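Local atomic coordinates of alpha-galactosidase 1 (Saccharomyces cerevisiae, PDB entry 3LRL), a protein that hydrolytically removes terminal, non-reducing alpha-D-galactose residues from alpha-D-galactosides, including galactose oligosaccharides, galactomannans and galactolipids, as a secreted homotetrameric glycosidase of family 27. Residues 181-186 and 199-204; 110-115 and 141-146; 253-258 and 318-323; 148-153 and 188-193. The protein carries 1 engineered substitution. All coordinates share one frame; numbering follows the deposited sequence.

Interaction 1: residues 181-186 and 199-204. Engineered in segment 181-186: Val181 (natural residue Ile). With GLA (alpha-D-galactopyranose), chain D.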
# COMPACT_ATOMS: atom_id res chain seq x y z
N VAL A 181 -2.49 -35.12 -10.06
CA VAL A 181 -1.94 -34.67 -8.78
C VAL A 181 -2.81 -33.50 -8.31
O VAL A 181 -2.95 -32.49 -9.01
CB VAL A 181 -0.41 -34.33 -8.87
CG1 VAL A 181 0.12 -33.65 -7.59
CG2 VAL A 181 0.45 -35.59 -9.16
N PHE A 182 -3.44 -33.67 -7.15
CA PHE A 182 -4.10 -32.57 -6.48
C PHE A 182 -3.02 -31.55 -6.10
O PHE A 182 -2.02 -31.91 -5.47
CB PHE A 182 -4.80 -33.08 -5.21
CG PHE A 182 -5.76 -32.10 -4.61
CD1 PHE A 182 -5.31 -30.96 -3.95
CD2 PHE A 182 -7.14 -32.32 -4.70
CE1 PHE A 182 -6.20 -30.06 -3.39
CE2 PHE A 182 -8.04 -31.43 -4.15
CZ PHE A 182 -7.56 -30.29 -3.50
N TYR A 183 -3.21 -30.31 -6.52
CA TYR A 183 -2.18 -29.27 -6.40
C TYR A 183 -2.58 -28.22 -5.38
O TYR A 183 -3.56 -27.49 -5.56
CB TYR A 183 -1.94 -28.62 -7.76
CG TYR A 183 -0.75 -27.69 -7.86
CD1 TYR A 183 0.40 -27.90 -7.10
CD2 TYR A 183 -0.78 -26.62 -8.74
CE1 TYR A 183 1.50 -27.05 -7.21
CE2 TYR A 183 0.31 -25.75 -8.86
CZ TYR A 183 1.45 -25.97 -8.10
OH TYR A 183 2.51 -25.10 -8.25
N SER A 184 -1.81 -28.17 -4.31
CA SER A 184 -2.09 -27.36 -3.14
C SER A 184 -1.01 -26.29 -2.96
O SER A 184 0.10 -26.60 -2.53
CB SER A 184 -2.13 -28.28 -1.92
OG SER A 184 -1.91 -27.58 -0.70
N LEU A 185 -1.34 -25.04 -3.30
CA LEU A 185 -0.43 -23.89 -3.12
C LEU A 185 -0.29 -23.52 -1.64
O LEU A 185 -1.27 -23.50 -0.89
CB LEU A 185 -0.91 -22.68 -3.92
CG LEU A 185 -0.53 -22.43 -5.39
CD1 LEU A 185 -0.46 -23.68 -6.23
CD2 LEU A 185 -1.45 -21.37 -6.04
N CYS A 186 0.95 -23.24 -1.25
CA CYS A 186 1.29 -22.75 0.10
C CYS A 186 2.17 -21.51 -0.06
O CYS A 186 3.38 -21.57 0.09
CB CYS A 186 1.98 -23.86 0.89
SG CYS A 186 2.29 -23.54 2.63
N GLY A 199 -6.95 -21.30 -11.76
CA GLY A 199 -6.64 -21.73 -13.12
C GLY A 199 -5.40 -22.60 -13.18
O GLY A 199 -5.11 -23.22 -14.21
N ILE A 200 -4.69 -22.67 -12.07
CA ILE A 200 -3.47 -23.46 -12.02
C ILE A 200 -3.40 -24.41 -10.83
O ILE A 200 -2.43 -25.15 -10.71
CB ILE A 200 -2.19 -22.53 -12.05
CG1 ILE A 200 -2.23 -21.49 -10.92
CG2 ILE A 200 -2.03 -21.87 -13.44
CD1 ILE A 200 -0.85 -21.01 -10.48
N ALA A 201 -4.41 -24.40 -9.95
CA ALA A 201 -4.34 -25.12 -8.67
C ALA A 201 -5.71 -25.42 -8.05
O ALA A 201 -6.69 -24.76 -8.37
CB ALA A 201 -3.47 -24.37 -7.66
N ASN A 202 -5.73 -26.42 -7.16
CA ASN A 202 -6.94 -26.87 -6.47
C ASN A 202 -7.23 -26.23 -5.10
O ASN A 202 -8.38 -26.21 -4.64
CB ASN A 202 -6.92 -28.40 -6.31
CG ASN A 202 -6.87 -29.11 -7.63
OD1 ASN A 202 -5.98 -29.94 -7.87
ND2 ASN A 202 -7.80 -28.77 -8.51
N SER A 203 -6.19 -25.74 -4.43
CA SER A 203 -6.40 -24.90 -3.26
C SER A 203 -5.22 -23.99 -3.07
O SER A 203 -4.19 -24.17 -3.72
CB SER A 203 -6.67 -25.74 -1.99
OG SER A 203 -5.55 -26.52 -1.66
N TRP A 204 -5.37 -22.99 -2.20
CA TRP A 204 -4.28 -22.06 -1.88
C TRP A 204 -4.36 -21.56 -0.44
O TRP A 204 -5.38 -21.04 0.00
CB TRP A 204 -4.26 -20.85 -2.85
CG TRP A 204 -5.61 -20.28 -3.10
CD1 TRP A 204 -6.21 -19.26 -2.40
CD2 TRP A 204 -6.55 -20.69 -4.10
NE1 TRP A 204 -7.46 -19.02 -2.91
CE2 TRP A 204 -7.70 -19.89 -3.94
CE3 TRP A 204 -6.53 -21.66 -5.11
CZ2 TRP A 204 -8.83 -20.04 -4.77
CZ3 TRP A 204 -7.64 -21.80 -5.93
CH2 TRP A 204 -8.77 -20.98 -5.76
C1 GLA D . 5.26 -23.05 6.20
C2 GLA D . 3.84 -23.48 5.73
C3 GLA D . 3.66 -24.99 6.01
C4 GLA D . 4.92 -25.89 5.76
C5 GLA D . 6.22 -25.28 6.30
C6 GLA D . 7.44 -26.11 5.87
O2 GLA D . 2.77 -22.65 6.30
O3 GLA D . 2.53 -25.47 5.31
O4 GLA D . 5.13 -26.19 4.40
O5 GLA D . 6.32 -23.94 5.81
O6 GLA D . 8.01 -26.87 6.92
O HOH W 1 -3.47 -25.34 -0.15
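Ser184 pairs with Ser203 and Leu185 with Trp204 in parallel register, Leu185 N donating to Ser203 O at 3.0 Å. Ahead of these pairs the side chain of Asn202 stands in for a backbone partner: its OD1 accepts from Tyr183 N (3.1 Å) along a nearly straight N-H line (170°), Asn202 N returns a bond to Tyr183 O, and ND2 is hydrogen-bonded to Asn24 OD1 and Gly256 O. The same residue lays its CB over one face of the Phe182 ring, 3.6 Å from the centroid, a CH-pi contact. With an alanine in place of Phe182, Asn202 CB would probably lose its aromatic cover and a gap would open beside the Asn202 amide. On the sheet face of Leu185 and Trp204, Leu185 CD1 packs 3.4 Å from Ala201 CB and lies over the Tyr183 ring, whose edge meets Ile200 O. On the face of Ser184 and Ser203, a water accepts from both hydroxyls and donates to Leu185 O; Ser203 OG is also bonded to Gln31 NE2. These neighbouring strands of the parallel TIM barrel are linked through helix 193-196, which touches Leu185 and Trp204; helix 160-176 packs on Tyr183, and strand 145-149 hydrogen-bonds along the far edge of 182-185.

Interaction 2: residues 110-115 and 141-146. With GLA (alpha-D-galactopyranose), chain D.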
# COMPACT_ATOMS: atom_id res chain seq x y z
N PHE A 110 -1.99 -40.30 -1.27
CA PHE A 110 -0.66 -39.95 -0.76
C PHE A 110 -0.16 -38.54 -1.18
O PHE A 110 -0.03 -38.23 -2.37
CB PHE A 110 0.35 -41.02 -1.22
CG PHE A 110 1.76 -40.78 -0.75
CD1 PHE A 110 2.03 -40.40 0.57
CD2 PHE A 110 2.83 -40.99 -1.61
CE1 PHE A 110 3.35 -40.21 1.01
CE2 PHE A 110 4.13 -40.79 -1.18
CZ PHE A 110 4.39 -40.40 0.14
N GLY A 111 0.13 -37.69 -0.18
CA GLY A 111 0.65 -36.35 -0.41
C GLY A 111 2.12 -36.20 -0.09
O GLY A 111 2.66 -36.83 0.85
N MET A 112 2.81 -35.39 -0.90
CA MET A 112 4.18 -35.00 -0.58
C MET A 112 4.32 -33.49 -0.61
O MET A 112 3.35 -32.77 -0.84
CB MET A 112 5.22 -35.68 -1.47
CG MET A 112 5.35 -37.18 -1.24
SD MET A 112 6.79 -37.97 -2.02
CE MET A 112 8.16 -37.40 -1.04
N TYR A 113 5.53 -33.02 -0.34
CA TYR A 113 5.79 -31.62 -0.12
C TYR A 113 7.10 -31.19 -0.81
O TYR A 113 8.10 -31.94 -0.86
CB TYR A 113 5.84 -31.36 1.40
CG TYR A 113 6.49 -30.07 1.80
CD1 TYR A 113 7.89 -29.95 1.84
CD2 TYR A 113 5.73 -28.95 2.12
CE1 TYR A 113 8.50 -28.76 2.18
CE2 TYR A 113 6.33 -27.76 2.47
CZ TYR A 113 7.71 -27.67 2.50
OH TYR A 113 8.29 -26.48 2.83
N SER A 114 7.07 -29.96 -1.34
CA SER A 114 8.28 -29.23 -1.72
C SER A 114 8.03 -27.72 -1.52
O SER A 114 6.99 -27.32 -1.00
CB SER A 114 8.68 -29.52 -3.17
OG SER A 114 10.04 -29.16 -3.37
N SER A 115 8.98 -26.89 -1.97
CA SER A 115 8.84 -25.45 -1.93
C SER A 115 9.22 -24.82 -3.27
O SER A 115 10.22 -25.22 -3.90
CB SER A 115 9.69 -24.88 -0.78
OG SER A 115 9.61 -23.47 -0.68
N ASN A 141 7.15 -41.82 -8.17
CA ASN A 141 6.83 -42.37 -6.83
C ASN A 141 5.33 -42.43 -6.50
O ASN A 141 4.95 -42.64 -5.35
CB ASN A 141 7.62 -41.63 -5.74
CG ASN A 141 9.11 -41.87 -5.87
OD1 ASN A 141 9.79 -41.19 -6.66
ND2 ASN A 141 9.61 -42.83 -5.12
N ARG A 142 4.50 -42.26 -7.53
CA ARG A 142 3.04 -42.49 -7.50
C ARG A 142 2.29 -41.61 -6.48
O ARG A 142 1.34 -42.06 -5.81
CB ARG A 142 2.73 -43.97 -7.32
CG ARG A 142 3.22 -44.83 -8.49
CD ARG A 142 3.00 -46.32 -8.24
NE ARG A 142 3.93 -46.89 -7.26
CZ ARG A 142 5.21 -47.19 -7.50
NH1 ARG A 142 5.75 -46.93 -8.68
NH2 ARG A 142 5.96 -47.74 -6.55
N VAL A 143 2.75 -40.35 -6.39
CA VAL A 143 2.21 -39.34 -5.49
C VAL A 143 0.90 -38.81 -6.07
O VAL A 143 0.77 -38.72 -7.28
CB VAL A 143 3.27 -38.21 -5.26
CG1 VAL A 143 2.68 -37.01 -4.51
CG2 VAL A 143 4.46 -38.76 -4.52
N ASP A 144 -0.05 -38.47 -5.21
CA ASP A 144 -1.41 -38.09 -5.64
C ASP A 144 -1.74 -36.62 -5.33
O ASP A 144 -2.80 -36.11 -5.72
CB ASP A 144 -2.49 -38.95 -4.96
CG ASP A 144 -2.26 -40.44 -5.10
OD1 ASP A 144 -2.34 -40.98 -6.23
OD2 ASP A 144 -2.00 -41.09 -4.06
N TYR A 145 -0.83 -35.96 -4.61
CA TYR A 145 -1.11 -34.68 -3.99
C TYR A 145 0.19 -34.00 -3.73
O TYR A 145 1.14 -34.64 -3.26
CB TYR A 145 -1.86 -34.95 -2.68
CG TYR A 145 -2.28 -33.74 -1.85
CD1 TYR A 145 -1.34 -32.98 -1.11
CD2 TYR A 145 -3.63 -33.39 -1.74
CE1 TYR A 145 -1.75 -31.89 -0.34
CE2 TYR A 145 -4.04 -32.32 -0.99
CZ TYR A 145 -3.10 -31.57 -0.27
OH TYR A 145 -3.54 -30.52 0.49
N LEU A 146 0.26 -32.70 -4.01
CA LEU A 146 1.46 -31.93 -3.69
C LEU A 146 1.16 -30.65 -2.91
O LEU A 146 0.38 -29.81 -3.36
CB LEU A 146 2.26 -31.59 -4.96
CG LEU A 146 3.54 -30.75 -4.79
CD1 LEU A 146 4.65 -31.45 -3.96
CD2 LEU A 146 4.07 -30.30 -6.16
C1 GLA D . 5.26 -23.05 6.20
C2 GLA D . 3.84 -23.48 5.73
C3 GLA D . 3.66 -24.99 6.01
C4 GLA D . 4.92 -25.89 5.76
C5 GLA D . 6.22 -25.28 6.30
C6 GLA D . 7.44 -26.11 5.87
O2 GLA D . 2.77 -22.65 6.30
O3 GLA D . 2.53 -25.47 5.31
O4 GLA D . 5.13 -26.19 4.40
O5 GLA D . 6.32 -23.94 5.81
O6 GLA D . 8.01 -26.87 6.92
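Gly111 pairs with Tyr145 and Met112 with Leu146 in parallel register, and Met112 N donates to Tyr145 O at 3.0 Å. Where the second strand begins, Asp144 grips Phe110 at both of its backbone polar atoms: Asp144 N donates to Phe110 O (2.9 Å), in the carbonyl plane, and Phe110 N donates to Asp144 OD2 (2.9 Å), which receives it on the anti lone pair. With Asp144 CG beside its own backbone N (chi1 -53°), the carboxylate is directed across to Phe110 N. OD2 is also bonded to His104 and OD1 forms a salt bridge with Arg179, so several partners fix the rotation of this group. Val143 packs against both Phe110 and Met112. Its CG2 touches Met112 SD at 3.5 Å, the two side chains running at about a right angle, and meets Phe110 CE2 at 3.9 Å. Leu146 sends CD1 along the first strand, between Met112 O and Ser114 N. On the face opposite Met112 and Leu146, Tyr145 CB rests 3.7 Å from Gly111 CA; a CB on Gly111 would come too close to Tyr145 CD1. Further along, Tyr113 OH is hydrogen-bonded to OD2 of the nucleophile Asp149. These neighbouring TIM-barrel strands form a beta-alpha-beta crossover through helix 131-140, which ends in a Schellman motif with Arg142 as C-prime residue. Phe138 of this helix packs on Met112, Val143 and Leu146, helix 96-105 meets Phe110 and Met112, and the Tyr145 ring packs against Phe182 of strand 182-185.

Interaction 3: residues 253-258 and 318-323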
# COMPACT_ATOMS: atom_id res chain seq x y z
N ALA A 253 -13.52 -18.47 -4.18
CA ALA A 253 -13.42 -19.92 -4.04
C ALA A 253 -14.60 -20.61 -4.73
O ALA A 253 -15.58 -19.97 -5.08
CB ALA A 253 -13.38 -20.28 -2.56
N GLY A 254 -14.51 -21.92 -4.92
CA GLY A 254 -15.57 -22.66 -5.61
C GLY A 254 -15.09 -24.00 -6.09
O GLY A 254 -13.91 -24.33 -5.96
N VAL A 255 -16.01 -24.78 -6.66
CA VAL A 255 -15.68 -26.10 -7.23
C VAL A 255 -14.37 -26.02 -8.02
O VAL A 255 -14.25 -25.22 -8.98
CB VAL A 255 -16.81 -26.62 -8.19
CG1 VAL A 255 -16.30 -27.79 -9.06
CG2 VAL A 255 -18.05 -27.02 -7.40
N GLY A 256 -13.39 -26.83 -7.60
CA GLY A 256 -12.10 -26.89 -8.25
C GLY A 256 -10.96 -26.08 -7.66
O GLY A 256 -9.80 -26.29 -8.03
N GLY A 257 -11.25 -25.16 -6.74
CA GLY A 257 -10.25 -24.20 -6.26
C GLY A 257 -10.68 -23.46 -4.99
O GLY A 257 -11.52 -22.55 -5.04
N TRP A 258 -10.07 -23.84 -3.87
CA TRP A 258 -10.51 -23.46 -2.54
C TRP A 258 -9.49 -22.61 -1.78
O TRP A 258 -8.27 -22.83 -1.90
CB TRP A 258 -10.77 -24.74 -1.74
CG TRP A 258 -11.75 -25.68 -2.46
CD1 TRP A 258 -11.44 -26.85 -3.10
CD2 TRP A 258 -13.16 -25.47 -2.65
NE1 TRP A 258 -12.58 -27.38 -3.65
CE2 TRP A 258 -13.65 -26.56 -3.39
CE3 TRP A 258 -14.06 -24.47 -2.25
CZ2 TRP A 258 -15.01 -26.71 -3.73
CZ3 TRP A 258 -15.42 -24.60 -2.59
CH2 TRP A 258 -15.87 -25.72 -3.33
N ASP A 318 -20.40 -30.02 0.59
CA ASP A 318 -21.59 -29.72 -0.17
C ASP A 318 -21.24 -29.73 -1.66
O ASP A 318 -20.25 -29.11 -2.08
CB ASP A 318 -22.11 -28.36 0.24
CG ASP A 318 -23.57 -28.17 -0.08
OD1 ASP A 318 -24.38 -29.12 0.15
OD2 ASP A 318 -23.91 -27.06 -0.53
N SER A 319 -22.05 -30.42 -2.45
CA SER A 319 -21.86 -30.38 -3.89
C SER A 319 -22.07 -28.94 -4.37
O SER A 319 -22.90 -28.22 -3.81
CB SER A 319 -22.84 -31.30 -4.56
OG SER A 319 -24.12 -30.93 -4.12
N ASN A 320 -21.30 -28.52 -5.38
CA ASN A 320 -21.36 -27.14 -5.88
C ASN A 320 -21.19 -26.09 -4.76
O ASN A 320 -21.96 -25.14 -4.65
CB ASN A 320 -22.65 -26.90 -6.70
CG ASN A 320 -22.99 -28.08 -7.62
OD1 ASN A 320 -22.15 -28.56 -8.39
ND2 ASN A 320 -24.22 -28.56 -7.52
N GLY A 321 -20.15 -26.29 -3.96
CA GLY A 321 -19.88 -25.54 -2.75
C GLY A 321 -19.71 -24.05 -2.91
O GLY A 321 -18.93 -23.57 -3.76
N ILE A 322 -20.44 -23.32 -2.07
CA ILE A 322 -20.34 -21.89 -1.92
C ILE A 322 -19.91 -21.56 -0.48
O ILE A 322 -20.61 -21.93 0.48
CB ILE A 322 -21.68 -21.19 -2.28
CG1 ILE A 322 -22.16 -21.63 -3.68
CG2 ILE A 322 -21.54 -19.66 -2.16
CD1 ILE A 322 -23.49 -20.99 -4.16
N PRO A 323 -18.74 -20.92 -0.31
CA PRO A 323 -18.38 -20.53 1.06
C PRO A 323 -19.43 -19.57 1.62
O PRO A 323 -20.06 -18.82 0.84
CB PRO A 323 -17.03 -19.83 0.88
CG PRO A 323 -16.49 -20.37 -0.43
CD PRO A 323 -17.69 -20.57 -1.29
O HOH W 2 -18.67 -23.30 -6.91
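Gly321 faces the indole of Trp258, with its carbonyl oxygen O lying 3.8 Å from Trp258 CH2, at the edge of the ring and near its plane. This approach depends on the absence of a side chain: a CB on Gly321 would point at the same corner of the indole and come too close to CH2. Two apolar touches flank it. Ala253 CB meets Pro323 CG at 3.8 Å, methyl against the ring of the proline, and Val255 CG2 rests 3.6 Å from Asn320 CA. With CG2 beside the backbone N of its own residue and CG1 anti to it (chi1 165°), Val255 offers one methyl to the 318-323 segment. The polar link between the segments is a water that accepts from Val255 N (3.1 Å) and donates to Gly321 O (3.2 Å), so the same carbonyl oxygen serves both the water and the indole edge.

The next shell holds these groups in place. Gly254 to Gly257 form a type II beta turn, with Gly257 N donating to Gly254 O at 2.9 Å; Gly256 has the positive phi of 98° that this turn calls for. Gly254 O also sits over the centre of the Trp258 ring, 3.3 Å above its plane, folding the indole under the turn. Trp258 NE1 is bonded to Gly27 O, and Asn320 ND2 to Asp351. The contact thus joins the loop between helix 239-246 and strand 258-260 of the barrel to the connection between helix 310-316 and strand 325-331, the first strand of the C-terminal antiparallel sheet.

Interaction 4: residues 148-153 and 188-193. With GLA (alpha-D-galactopyranose), chain D.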
# COMPACT_ATOMS: atom_id res chain seq x y z
N TYR A 148 2.84 -27.27 -1.90
CA TYR A 148 3.91 -26.54 -2.59
C TYR A 148 4.16 -25.17 -1.93
O TYR A 148 3.38 -24.21 -2.11
CB TYR A 148 3.61 -26.47 -4.09
CG TYR A 148 4.81 -26.18 -4.98
CD1 TYR A 148 6.00 -26.89 -4.82
CD2 TYR A 148 4.74 -25.24 -6.00
CE1 TYR A 148 7.12 -26.65 -5.62
CE2 TYR A 148 5.85 -24.97 -6.81
CZ TYR A 148 7.04 -25.69 -6.61
OH TYR A 148 8.16 -25.45 -7.40
N ASP A 149 5.26 -25.10 -1.17
CA ASP A 149 5.54 -24.00 -0.24
C ASP A 149 6.12 -22.75 -0.93
O ASP A 149 6.18 -22.69 -2.17
CB ASP A 149 6.48 -24.53 0.86
CG ASP A 149 6.21 -23.92 2.23
OD1 ASP A 149 5.97 -22.69 2.32
OD2 ASP A 149 6.26 -24.67 3.21
N ASN A 150 6.55 -21.76 -0.14
CA ASN A 150 7.01 -20.46 -0.66
C ASN A 150 8.26 -19.88 0.02
O ASN A 150 8.53 -18.67 -0.04
CB ASN A 150 5.85 -19.47 -0.59
CG ASN A 150 6.16 -18.11 -1.26
OD1 ASN A 150 6.79 -18.02 -2.31
ND2 ASN A 150 5.68 -17.05 -0.64
N CYS A 151 9.02 -20.74 0.67
CA CYS A 151 10.27 -20.35 1.31
C CYS A 151 11.40 -20.26 0.28
O CYS A 151 11.44 -21.03 -0.68
CB CYS A 151 10.63 -21.32 2.44
SG CYS A 151 9.57 -21.11 3.93
N TYR A 152 12.29 -19.29 0.49
CA TYR A 152 13.50 -19.07 -0.32
C TYR A 152 13.17 -18.99 -1.82
O TYR A 152 13.77 -19.68 -2.64
CB TYR A 152 14.58 -20.13 0.02
CG TYR A 152 14.86 -20.18 1.51
CD1 TYR A 152 14.36 -21.23 2.30
CD2 TYR A 152 15.58 -19.16 2.14
CE1 TYR A 152 14.59 -21.27 3.69
CE2 TYR A 152 15.81 -19.18 3.51
CZ TYR A 152 15.31 -20.23 4.28
OH TYR A 152 15.54 -20.22 5.64
N ASN A 153 12.23 -18.13 -2.15
CA ASN A 153 11.74 -18.03 -3.53
C ASN A 153 12.60 -17.16 -4.44
O ASN A 153 12.23 -16.92 -5.59
CB ASN A 153 10.28 -17.59 -3.55
CG ASN A 153 10.05 -16.29 -2.81
OD1 ASN A 153 10.92 -15.42 -2.77
ND2 ASN A 153 8.86 -16.15 -2.22
N TRP A 188 0.75 -18.44 1.28
CA TRP A 188 0.29 -17.60 2.39
C TRP A 188 -0.54 -16.39 1.94
O TRP A 188 -0.56 -15.33 2.62
CB TRP A 188 1.48 -17.14 3.23
CG TRP A 188 2.57 -18.18 3.42
CD1 TRP A 188 2.41 -19.48 3.85
CD2 TRP A 188 3.98 -18.00 3.22
NE1 TRP A 188 3.62 -20.11 3.91
CE2 TRP A 188 4.60 -19.23 3.53
CE3 TRP A 188 4.77 -16.91 2.81
CZ2 TRP A 188 5.99 -19.41 3.43
CZ3 TRP A 188 6.15 -17.09 2.71
CH2 TRP A 188 6.75 -18.33 3.04
N GLY A 189 -1.20 -16.54 0.80
CA GLY A 189 -1.99 -15.48 0.21
C GLY A 189 -1.19 -14.37 -0.43
O GLY A 189 -1.77 -13.34 -0.82
N GLN A 190 0.12 -14.58 -0.54
CA GLN A 190 1.02 -13.54 -1.07
C GLN A 190 0.65 -13.16 -2.51
O GLN A 190 0.36 -14.04 -3.35
CB GLN A 190 2.47 -13.99 -0.94
CG GLN A 190 3.58 -12.97 -1.31
CD GLN A 190 4.97 -13.55 -1.05
OE1 GLN A 190 5.42 -14.54 -1.70
NE2 GLN A 190 5.66 -12.97 -0.07
N ASP A 191 0.65 -11.85 -2.77
CA ASP A 191 0.28 -11.30 -4.09
C ASP A 191 -1.12 -11.71 -4.56
O ASP A 191 -1.33 -11.96 -5.74
CB ASP A 191 1.35 -11.62 -5.15
CG ASP A 191 2.73 -11.20 -4.72
OD1 ASP A 191 2.84 -10.07 -4.20
OD2 ASP A 191 3.70 -11.98 -4.86
N LEU A 192 -2.07 -11.75 -3.61
CA LEU A 192 -3.51 -11.84 -3.88
C LEU A 192 -3.87 -13.17 -4.52
O LEU A 192 -4.51 -13.21 -5.56
CB LEU A 192 -4.01 -10.64 -4.70
CG LEU A 192 -3.80 -9.22 -4.13
CD1 LEU A 192 -3.64 -8.11 -5.20
CD2 LEU A 192 -4.92 -8.89 -3.19
N THR A 193 -3.48 -14.27 -3.88
CA THR A 193 -3.61 -15.59 -4.47
C THR A 193 -5.04 -15.99 -4.85
O THR A 193 -5.25 -16.72 -5.83
CB THR A 193 -3.00 -16.65 -3.57
OG1 THR A 193 -1.77 -16.14 -3.04
CG2 THR A 193 -2.74 -17.93 -4.37
C1 GLA D . 5.26 -23.05 6.20
C2 GLA D . 3.84 -23.48 5.73
C3 GLA D . 3.66 -24.99 6.01
C4 GLA D . 4.92 -25.89 5.76
C5 GLA D . 6.22 -25.28 6.30
C6 GLA D . 7.44 -26.11 5.87
O2 GLA D . 2.77 -22.65 6.30
O3 GLA D . 2.53 -25.47 5.31
O4 GLA D . 5.13 -26.19 4.40
O5 GLA D . 6.32 -23.94 5.81
O6 GLA D . 8.01 -26.87 6.92
O HOH W 3 8.47 -14.02 -0.09
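Asn150 CB and ND2 meet Trp188 and Gln190, while OD1 turns back to its own segment. CB lies over one face of the indole, 4.0 Å from the centroid of the six-membered ring and 13° off its normal, a CH-pi contact. With CG anti to the backbone N (chi1 -174°), the amide then extends to Gln190: ND2 donates to Gln190 OE1 at 2.7 Å, the two amide planes nearly perpendicular, and the donor stands above the acceptor's carbonyl plane. OD1 accepts from Asn153 ND2 (2.8 Å) and has a weak bond from Arg166. A water accepts from both Asn153 ND2 and Gln190 NE2. Were Asn150 an alanine, Gln190 OE1 and Asn153 ND2 would probably lose this partner, and the Gln190 amide would be freer to turn. Cys151, joined to Cys121 by a disulfide, makes a sulfur-aromatic contact at the edge of the same indole, its SG 4.0 Å from Trp188 CZ2. Asp149, the nucleophile, accepts from Asn150 N at OD1 (2.7 Å), while its OD2 is bonded to Tyr113 OH. One residue thus ties a carboxylate oxygen of Asp149, through its backbone N, to the indole wall of the sugar site, consistent with fixing the orientation of both.

In the fold
From the N terminus, interaction 2 comes first, closing the crossover from strand 109-115 through helix 131-140 to strand 145-149. Interaction 4 brings the loop 188-193 onto the C-terminal end of that last strand, closing the span that holds helix 160-176 and strand 182-185; it crosses interaction 1, since their segments alternate. Interaction 1 closes the short crossover through helix 193-196, and backbone bonds from 182-185 to 145-149 join it to interaction 2. Interaction 3 follows in series and closes a longer excursion of 59 residues, tying the barrel to the entry of the C-terminal sheet; backbone bonds from Trp258 to Asn202 and Trp204 connect it to interaction 1. Segments of interactions 1, 2 and 4 border the galactose site.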